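Local coordinates for protein Nsp15 (Middle East respiratory syndrome-related coronavirus, PDB 5YVD) that is an endoribonuclease of the EndoU family that probably cleaves RNA at uridylates and is assembled from six copies of the chain, at residues E3-N8 against G13-V18; F55-K60 against K82-D87. One frame throughout, in Å; residues are numbered along the deposited sequence.

Overall arrangement
From the N terminus, helix 2-12 gives way at G13 to a loop that folds back on it; interaction 1 closes this short turn of chain. After strands 24-27, 30-35 and 38-44 comes helix 51-59, whose last turns form interaction 2 with 82-87, closing a longer loop that contains helix 69-74. The two contacts are in series, neither nested nor crossed, with centres about 12 Å apart. They nevertheless touch: F15 N lies 2.9 Å from A59 O, a probable hydrogen bond, while I5 packs on E56 and F15 on K60. Interaction 1 and helix 51-59 both belong to the N-terminal oligomerisation region, which interaction 2 ties to segment 82-87 of the middle domain.

Interaction 1 (E3-N8 against G13-V18); sequences ENIAFN and GHFIGV
N8 carries this contact through its side-chain amide, which pairs with the backbone of I16 and V18. Its CG stands anti to the carbonyl carbon (chi1 -76°), which leaves the amide beside the backbone N and facing the loop. N8 OD1 accepts from I16 N at 3.1 Å (N-H...O 154°), with the donor tilted from the carbonyl plane; V18 N, also 3.1 Å from N8 OD1, adds a weak bond. N8 ND2 donates to V18 O at 3.0 Å and, within the helix, to N4 O at 2.8 Å, so both of its hydrogens have acceptors. N4 O also receives N8 N, the two donors coming from opposite faces of its plane.

V18 O takes a second donor, N4 ND2, at 3.0 Å in a nearly straight bond (172°) on a lone pair. The same nitrogen also bonds G20 O.

F15 CD1 makes van der Waals contact with N8 CG at 3.7 Å. Apolar pairs are V18 CG1 at the F7 ring edge, 3.8 Å from F7 CE2, and I5 CG1 with F15 CD1 (4.3 Å).

The arrangement is a helix followed by a turn-back: G13 leaves helical geometry with positive phi, and two helix asparagines, one turn apart, bind the returning loop within the N-terminal oligomerisation region.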
loop_
_atom_site.group_PDB
_atom_site.type_symbol
_atom_site.label_atom_id
_atom_site.label_comp_id
_atom_site.label_asym_id
_atom_site.label_seq_id
_atom_site.Cartn_x
_atom_site.Cartn_y
_atom_site.Cartn_z
ATOM N N GLU A 3 -11.096 15.570 -11.013
ATOM C CA GLU A 3 -12.414 15.094 -11.492
ATOM C C GLU A 3 -12.767 15.598 -12.870
ATOM O O GLU A 3 -13.559 14.975 -13.576
ATOM C CB GLU A 3 -13.579 15.310 -10.526
ATOM C CG GLU A 3 -13.379 16.225 -9.353
ATOM C CD GLU A 3 -12.526 15.603 -8.286
ATOM O OE1 GLU A 3 -12.987 14.609 -7.677
ATOM O OE2 GLU A 3 -11.401 16.124 -8.079
ATOM N N ASN A 4 -12.143 16.691 -13.271
ATOM C CA ASN A 4 -12.337 17.238 -14.603
ATOM C C ASN A 4 -11.585 16.411 -15.639
ATOM O O ASN A 4 -12.052 16.179 -16.764
ATOM C CB ASN A 4 -11.886 18.694 -14.663
ATOM C CG ASN A 4 -11.875 19.223 -16.059
ATOM O OD1 ASN A 4 -10.824 19.533 -16.597
ATOM N ND2 ASN A 4 -13.040 19.276 -16.678
ATOM N N ILE A 5 -10.417 15.954 -15.240
ATOM C CA ILE A 5 -9.633 15.078 -16.078
ATOM C C ILE A 5 -10.383 13.778 -16.290
ATOM O O ILE A 5 -10.501 13.300 -17.410
ATOM C CB ILE A 5 -8.270 14.839 -15.429
ATOM C CG1 ILE A 5 -7.448 16.108 -15.568
ATOM C CG2 ILE A 5 -7.568 13.651 -16.058
ATOM C CD1 ILE A 5 -6.434 16.294 -14.479
ATOM N N ALA A 6 -10.911 13.222 -15.205
ATOM C CA ALA A 6 -11.761 12.042 -15.295
ATOM C C ALA A 6 -12.908 12.250 -16.272
ATOM O O ALA A 6 -13.312 11.331 -16.967
ATOM C CB ALA A 6 -12.308 11.695 -13.922
ATOM N N PHE A 7 -13.436 13.464 -16.318
ATOM C CA PHE A 7 -14.589 13.743 -17.158
ATOM C C PHE A 7 -14.187 13.730 -18.623
ATOM O O PHE A 7 -14.829 13.096 -19.444
ATOM C CB PHE A 7 -15.202 15.085 -16.755
ATOM C CG PHE A 7 -16.413 15.482 -17.561
ATOM C CD1 PHE A 7 -17.691 15.142 -17.128
ATOM C CD2 PHE A 7 -16.267 16.241 -18.733
ATOM C CE1 PHE A 7 -18.807 15.514 -17.870
ATOM C CE2 PHE A 7 -17.368 16.624 -19.461
ATOM C CZ PHE A 7 -18.646 16.256 -19.036
ATOM N N ASN A 8 -13.097 14.409 -18.938
ATOM C CA ASN A 8 -12.549 14.386 -20.296
ATOM C C ASN A 8 -12.255 12.938 -20.754
ATOM O O ASN A 8 -12.636 12.529 -21.858
ATOM C CB ASN A 8 -11.270 15.240 -20.376
ATOM C CG ASN A 8 -11.551 16.727 -20.411
ATOM O OD1 ASN A 8 -11.311 17.382 -21.417
ATOM N ND2 ASN A 8 -12.038 17.273 -19.305
ATOM N N GLY A 13 -12.561 10.677 -24.349
ATOM C CA GLY A 13 -11.528 9.705 -24.648
ATOM C C GLY A 13 -10.161 10.061 -24.102
ATOM O O GLY A 13 -9.364 9.177 -23.841
ATOM N N HIS A 14 -9.869 11.351 -23.970
ATOM C CA HIS A 14 -8.604 11.811 -23.396
ATOM C C HIS A 14 -8.752 13.273 -22.952
ATOM O O HIS A 14 -9.850 13.795 -22.941
ATOM C CB HIS A 14 -7.435 11.623 -24.373
ATOM C CG HIS A 14 -7.519 12.472 -25.595
ATOM N ND1 HIS A 14 -6.512 13.336 -25.970
ATOM C CD2 HIS A 14 -8.482 12.580 -26.543
ATOM C CE1 HIS A 14 -6.860 13.949 -27.088
ATOM N NE2 HIS A 14 -8.049 13.508 -27.456
ATOM N N PHE A 15 -7.682 13.931 -22.559
ATOM C CA PHE A 15 -7.843 15.297 -22.134
ATOM C C PHE A 15 -7.881 16.309 -23.297
ATOM O O PHE A 15 -6.908 16.446 -24.039
ATOM C CB PHE A 15 -6.740 15.680 -21.152
ATOM C CG PHE A 15 -6.921 17.024 -20.597
ATOM C CD1 PHE A 15 -7.942 17.263 -19.696
ATOM C CD2 PHE A 15 -6.116 18.069 -21.014
ATOM C CE1 PHE A 15 -8.138 18.546 -19.174
ATOM C CE2 PHE A 15 -6.303 19.342 -20.517
ATOM C CZ PHE A 15 -7.320 19.583 -19.594
ATOM N N ILE A 16 -8.972 17.039 -23.449
ATOM C CA ILE A 16 -8.998 18.110 -24.450
ATOM C C ILE A 16 -9.452 19.474 -23.903
ATOM O O ILE A 16 -9.739 20.368 -24.680
ATOM C CB ILE A 16 -9.866 17.731 -25.671
ATOM C CG1 ILE A 16 -11.348 17.616 -25.285
ATOM C CG2 ILE A 16 -9.380 16.426 -26.295
ATOM C CD1 ILE A 16 -12.288 17.706 -26.468
ATOM N N GLY A 17 -9.522 19.625 -22.577
ATOM C CA GLY A 17 -9.876 20.914 -21.946
ATOM C C GLY A 17 -11.366 21.225 -21.822
ATOM O O GLY A 17 -11.733 22.317 -21.440
ATOM N N VAL A 18 -12.230 20.267 -22.118
ATOM C CA VAL A 18 -13.664 20.448 -21.940
ATOM C C VAL A 18 -14.012 20.535 -20.455
ATOM O O VAL A 18 -13.326 19.960 -19.631
ATOM C CB VAL A 18 -14.421 19.293 -22.611
ATOM C CG1 VAL A 18 -15.704 18.947 -21.892
ATOM C CG2 VAL A 18 -14.697 19.650 -24.063
#

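Interaction 2 (F55-K60 against K82-D87)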
loop_
_atom_site.group_PDB
_atom_site.type_symbol
_atom_site.label_atom_id
_atom_site.label_comp_id
_atom_site.label_asym_id
_atom_site.label_seq_id
_atom_site.Cartn_x
_atom_site.Cartn_y
_atom_site.Cartn_z
ATOM N N PHE A 55 -2.053 9.290 -13.832
ATOM C CA PHE A 55 -3.316 9.297 -14.550
ATOM C C PHE A 55 -3.507 10.547 -15.372
ATOM O O PHE A 55 -4.117 10.483 -16.444
ATOM C CB PHE A 55 -4.453 9.181 -13.525
ATOM C CG PHE A 55 -5.834 9.392 -14.089
ATOM C CD1 PHE A 55 -6.318 8.590 -15.113
ATOM C CD2 PHE A 55 -6.670 10.350 -13.547
ATOM C CE1 PHE A 55 -7.600 8.767 -15.593
ATOM C CE2 PHE A 55 -7.937 10.544 -14.036
ATOM C CZ PHE A 55 -8.402 9.749 -15.056
ATOM N N GLU A 56 -3.041 11.689 -14.862
ATOM C CA GLU A 56 -3.205 12.974 -15.568
ATOM C C GLU A 56 -2.291 13.003 -16.806
ATOM O O GLU A 56 -2.699 13.385 -17.894
ATOM C CB GLU A 56 -2.931 14.159 -14.619
ATOM C CG GLU A 56 -2.993 15.546 -15.257
ATOM C CD GLU A 56 -2.695 16.704 -14.299
ATOM O OE1 GLU A 56 -3.018 16.581 -13.098
ATOM O OE2 GLU A 56 -2.152 17.754 -14.749
ATOM N N LEU A 57 -1.057 12.553 -16.636
ATOM C CA LEU A 57 -0.109 12.549 -17.726
ATOM C C LEU A 57 -0.553 11.594 -18.798
ATOM O O LEU A 57 -0.463 11.887 -19.987
ATOM C CB LEU A 57 1.245 12.137 -17.217
ATOM C CG LEU A 57 1.916 13.138 -16.282
ATOM C CD1 LEU A 57 3.299 12.676 -15.852
ATOM C CD2 LEU A 57 1.986 14.505 -16.945
ATOM N N TYR A 58 -1.031 10.435 -18.364
ATOM C CA TYR A 58 -1.765 9.549 -19.253
ATOM C C TYR A 58 -2.856 10.280 -20.043
ATOM O O TYR A 58 -2.872 10.234 -21.266
ATOM C CB TYR A 58 -2.384 8.406 -18.476
ATOM C CG TYR A 58 -3.212 7.513 -19.341
ATOM C CD1 TYR A 58 -4.594 7.388 -19.145
ATOM C CD2 TYR A 58 -2.629 6.815 -20.375
ATOM C CE1 TYR A 58 -5.357 6.581 -19.956
ATOM C CE2 TYR A 58 -3.382 6.009 -21.193
ATOM C CZ TYR A 58 -4.734 5.898 -20.981
ATOM O OH TYR A 58 -5.433 5.072 -21.805
ATOM N N ALA A 59 -3.769 10.949 -19.358
ATOM C CA ALA A 59 -4.863 11.616 -20.072
ATOM C C ALA A 59 -4.390 12.734 -20.980
ATOM O O ALA A 59 -5.034 13.032 -21.980
ATOM C CB ALA A 59 -5.900 12.157 -19.109
ATOM N N LYS A 60 -3.275 13.337 -20.646
ATOM C CA LYS A 60 -2.744 14.418 -21.415
ATOM C C LYS A 60 -1.791 13.928 -22.477
ATOM O O LYS A 60 -1.259 14.695 -23.219
ATOM C CB LYS A 60 -2.087 15.417 -20.482
ATOM C CG LYS A 60 -3.058 16.421 -19.915
ATOM C CD LYS A 60 -2.640 16.937 -18.567
ATOM C CE LYS A 60 -3.324 18.237 -18.224
ATOM N NZ LYS A 60 -2.425 19.157 -17.498
ATOM N N LYS A 82 5.970 21.193 -23.721
ATOM C CA LYS A 82 4.545 21.479 -23.810
ATOM C C LYS A 82 3.759 20.299 -24.335
ATOM O O LYS A 82 2.607 20.439 -24.713
ATOM C CB LYS A 82 4.270 22.758 -24.607
ATOM C CG LYS A 82 4.435 24.025 -23.779
ATOM C CD LYS A 82 4.192 25.262 -24.639
ATOM C CE LYS A 82 3.481 26.364 -23.867
ATOM N NZ LYS A 82 4.258 26.783 -22.668
ATOM N N PHE A 83 4.374 19.129 -24.302
ATOM C CA PHE A 83 3.646 17.901 -24.537
ATOM C C PHE A 83 4.312 16.786 -23.761
ATOM O O PHE A 83 5.369 16.950 -23.197
ATOM C CB PHE A 83 3.553 17.555 -26.046
ATOM C CG PHE A 83 4.866 17.167 -26.679
ATOM C CD1 PHE A 83 5.751 18.136 -27.116
ATOM C CD2 PHE A 83 5.212 15.835 -26.845
ATOM C CE1 PHE A 83 6.959 17.783 -27.680
ATOM C CE2 PHE A 83 6.430 15.484 -27.420
ATOM C CZ PHE A 83 7.299 16.457 -27.836
ATOM N N VAL A 84 3.670 15.640 -23.756
ATOM C CA VAL A 84 4.146 14.498 -23.010
ATOM C C VAL A 84 3.844 13.275 -23.850
ATOM O O VAL A 84 2.839 13.236 -24.569
ATOM C CB VAL A 84 3.447 14.445 -21.635
ATOM C CG1 VAL A 84 2.252 13.497 -21.638
ATOM C CG2 VAL A 84 4.447 14.108 -20.547
ATOM N N LEU A 85 4.739 12.301 -23.790
ATOM C CA LEU A 85 4.673 11.151 -24.668
ATOM C C LEU A 85 4.444 9.907 -23.855
ATOM O O LEU A 85 5.237 9.613 -22.948
ATOM C CB LEU A 85 5.972 11.033 -25.440
ATOM C CG LEU A 85 6.194 12.049 -26.571
ATOM C CD1 LEU A 85 7.536 11.784 -27.243
ATOM C CD2 LEU A 85 5.096 11.999 -27.626
ATOM N N TRP A 86 3.357 9.187 -24.165
ATOM C CA TRP A 86 3.017 7.931 -23.466
ATOM C C TRP A 86 3.674 6.749 -24.150
ATOM O O TRP A 86 3.592 6.624 -25.374
ATOM C CB TRP A 86 1.502 7.713 -23.397
ATOM C CG TRP A 86 1.059 6.665 -22.397
ATOM C CD1 TRP A 86 0.499 5.445 -22.670
ATOM C CD2 TRP A 86 1.116 6.759 -20.963
ATOM N NE1 TRP A 86 0.196 4.778 -21.495
ATOM C CE2 TRP A 86 0.571 5.556 -20.437
ATOM C CE3 TRP A 86 1.564 7.740 -20.072
ATOM C CZ2 TRP A 86 0.479 5.309 -19.067
ATOM C CZ3 TRP A 86 1.443 7.492 -18.677
ATOM C CH2 TRP A 86 0.916 6.290 -18.206
ATOM N N ASP A 87 4.347 5.920 -23.350
ATOM C CA ASP A 87 4.861 4.619 -23.785
ATOM C C ASP A 87 3.905 3.471 -23.350
ATOM O O ASP A 87 3.789 3.141 -22.145
ATOM C CB ASP A 87 6.267 4.404 -23.225
ATOM C CG ASP A 87 6.880 3.084 -23.679
ATOM O OD1 ASP A 87 6.125 2.106 -23.817
ATOM O OD2 ASP A 87 8.108 3.018 -23.873
#
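Y58 and W86 both have CG anti to the backbone N (chi1 177° and -165°), a torsion that brings the two rings against each other between helix 51-59 and segment 82-87. The rings meet as a T-shaped pair, with the edge of Y58 directed at the indole face. Their planes stand 62° apart, and the centroids of the Y58 ring and the W86 five-membered ring are separated by 5.0 Å. The closest atom is Y58 CD2, which sits above the indole near its rim, 3.4 Å from W86 CE2. A second contact comes from the base of the same side chain: Y58 CB lies 4.0 Å from the centroid of the W86 six-membered ring, close to its normal, which makes a CH-pi interaction. The indole therefore covers the tyrosine from its CB to one ring edge. W86 CZ3 also approaches the helix backbone, 3.9 Å from Y58 CA.

Two residues earlier, V84 is directed at the same helix, while F83 and L85 point away, as expected of an extended chain. V84 CG1 rests 3.6 Å from L57 O and 4.0 Å from K60 O, and V84 CG2 lies 4.4 Å from L57 CD2. No hydrogen bond crosses between the segments.

The polar end of Y58 reaches beyond the chain, its OH bonding E263 of the second subunit. Strand 92-93, which pairs antiparallel with 86-87, brings I93 against L57, V84 and W86, and helix 2-12 packs on F55 and A59 through I5.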